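Local coordinates for protein phospho-2-dehydro-3-deoxyheptonate aldolase/chorismate mutase (Thermus thermophilus, PDB 2D8D) that probably converts chorismate to prephenate through this all-helical type II chorismate mutase domain, one part of a longer protein that probably also has 3-deoxy-7-phosphoheptulonate synthase activity, at residues Arg17-Leu20 with Arg21-Glu25. Numbering follows the deposited sequence.
Sequences REIL and RLLSE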
loop_
_atom_site.group_PDB
_atom_site.type_symbol
_atom_site.label_atom_id
_atom_site.label_comp_id
_atom_site.label_asym_id
_atom_site.label_seq_id
_atom_site.Cartn_x
_atom_site.Cartn_y
_atom_site.Cartn_z
ATOM N N ARG B 17 4.252 -9.159 0.284
ATOM C CA ARG B 17 3.523 -9.908 -0.728
ATOM C C ARG B 17 2.020 -9.726 -0.583
ATOM O O ARG B 17 1.307 -9.633 -1.581
ATOM C CB ARG B 17 3.926 -11.386 -0.677
ATOM C CG ARG B 17 5.313 -11.620 -1.273
ATOM C CD ARG B 17 5.722 -13.089 -1.278
ATOM N NE ARG B 17 6.918 -13.290 -2.095
ATOM C CZ ARG B 17 8.119 -13.618 -1.628
ATOM N NH1 ARG B 17 8.311 -13.801 -0.329
ATOM N NH2 ARG B 17 9.139 -13.746 -2.467
ATOM N N GLU B 18 1.537 -9.656 0.652
ATOM C CA GLU B 18 0.113 -9.443 0.873
ATOM C C GLU B 18 -0.284 -8.046 0.392
ATOM O O GLU B 18 -1.349 -7.864 -0.198
ATOM C CB GLU B 18 -0.233 -9.601 2.353
ATOM C CG GLU B 18 -0.181 -11.032 2.864
ATOM C CD GLU B 18 -0.636 -11.159 4.305
ATOM O OE1 GLU B 18 -1.698 -10.594 4.643
ATOM O OE2 GLU B 18 0.058 -11.830 5.096
ATOM N N ILE B 19 0.565 -7.056 0.650
ATOM C CA ILE B 19 0.274 -5.697 0.202
ATOM C C ILE B 19 0.229 -5.666 -1.329
ATOM O O ILE B 19 -0.642 -5.019 -1.914
ATOM C CB ILE B 19 1.325 -4.692 0.746
ATOM C CG1 ILE B 19 1.161 -4.559 2.266
ATOM C CG2 ILE B 19 1.157 -3.333 0.079
ATOM C CD1 ILE B 19 2.273 -3.788 2.944
ATOM N N LEU B 20 1.152 -6.372 -1.980
ATOM C CA LEU B 20 1.154 -6.412 -3.441
ATOM C C LEU B 20 -0.151 -7.024 -3.951
ATOM O O LEU B 20 -0.749 -6.536 -4.913
ATOM C CB LEU B 20 2.344 -7.229 -3.954
ATOM C CG LEU B 20 2.398 -7.489 -5.466
ATOM C CD1 LEU B 20 2.474 -6.178 -6.246
ATOM C CD2 LEU B 20 3.606 -8.366 -5.771
ATOM N N ARG B 21 -0.599 -8.093 -3.301
ATOM C CA ARG B 21 -1.837 -8.748 -3.695
ATOM C C ARG B 21 -3.031 -7.812 -3.509
ATOM O O ARG B 21 -3.894 -7.721 -4.382
ATOM C CB ARG B 21 -2.054 -10.020 -2.872
ATOM C CG ARG B 21 -3.249 -10.845 -3.330
ATOM C CD ARG B 21 -3.450 -12.085 -2.471
ATOM N NE ARG B 21 -3.930 -11.759 -1.129
ATOM C CZ ARG B 21 -5.126 -11.239 -0.870
ATOM N NH1 ARG B 21 -5.971 -10.984 -1.861
ATOM N NH2 ARG B 21 -5.478 -10.971 0.380
ATOM N N LEU B 22 -3.076 -7.122 -2.373
ATOM C CA LEU B 22 -4.175 -6.204 -2.086
ATOM C C LEU B 22 -4.175 -4.996 -3.011
ATOM O O LEU B 22 -5.233 -4.547 -3.450
ATOM C CB LEU B 22 -4.128 -5.757 -0.624
ATOM C CG LEU B 22 -4.790 -6.721 0.371
ATOM C CD1 LEU B 22 -6.294 -6.726 0.145
ATOM C CD2 LEU B 22 -4.224 -8.124 0.212
ATOM N N LEU B 23 -2.994 -4.460 -3.301
ATOM C CA LEU B 23 -2.900 -3.328 -4.210
ATOM C C LEU B 23 -3.402 -3.753 -5.585
ATOM O O LEU B 23 -4.120 -3.005 -6.252
ATOM C CB LEU B 23 -1.453 -2.850 -4.327
ATOM C CG LEU B 23 -0.876 -2.051 -3.162
ATOM C CD1 LEU B 23 0.603 -1.814 -3.404
ATOM C CD2 LEU B 23 -1.614 -0.725 -3.016
ATOM N N SER B 24 -3.024 -4.956 -6.009
ATOM C CA SER B 24 -3.438 -5.453 -7.314
ATOM C C SER B 24 -4.947 -5.673 -7.354
ATOM O O SER B 24 -5.593 -5.390 -8.362
ATOM C CB SER B 24 -2.684 -6.742 -7.655
ATOM O OG SER B 24 -1.289 -6.489 -7.778
ATOM N N GLU B 25 -5.506 -6.171 -6.257
ATOM C CA GLU B 25 -6.943 -6.387 -6.180
ATOM C C GLU B 25 -7.648 -5.034 -6.282
ATOM O O GLU B 25 -8.653 -4.897 -6.987
ATOM C CB GLU B 25 -7.312 -7.056 -4.860
ATOM C CG GLU B 25 -8.769 -7.470 -4.782
ATOM C CD GLU B 25 -9.122 -8.130 -3.468
ATOM O OE1 GLU B 25 -8.201 -8.583 -2.760
ATOM O OE2 GLU B 25 -10.328 -8.208 -3.150
#
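Ser24 doubles back onto Leu20 in the middle of helix 4-40, the long first helix of the chorismate mutase type II domain. Leu20 O is gripped twice: the amide Ser24 N reaches it at 3.0 Å, and the hydroxyl Ser24 OG donates to it at 2.9 Å. The two donors come from opposite faces of the carbonyl plane, with OG tilted 30° from it. The hydroxyl gets there because OG lies beside its own backbone N (chi1 -64°), which turns it back along the helix. Gly63 O of the second subunit is a weak second acceptor for the same hydroxyl, so an alanine here would probably strip Leu20 O of its second donor and lose the weak bond to Gly63.

The other carbonyls are met in the regular i to i+4 pattern: Arg21 N to Arg17 O, Leu22 N to Glu18 O, and Leu23 N to Ile19 O at 2.8 Å. On the apolar side Ile19 and Leu23 lie alongside each other, Ile19 CG2 against Leu23 CD1 at 3.8 Å, and Ile19 also packs on Phe74 of the second subunit. Arg17 and Glu18 find their charge partners outside this stretch: Arg17 NE pairs with Glu60 of the second subunit, and Glu18 OE2 with Arg14. Arg21, bent at chi3 (71°), pairs with Glu25 in a salt bridge whose hydrogen bond, Arg21 NH1 to Glu25 OE1 at 3.4 Å, is weak, while Leu22 CD2 sits 3.1 Å above the plane of the Arg21 guanidinium, offset toward its rim.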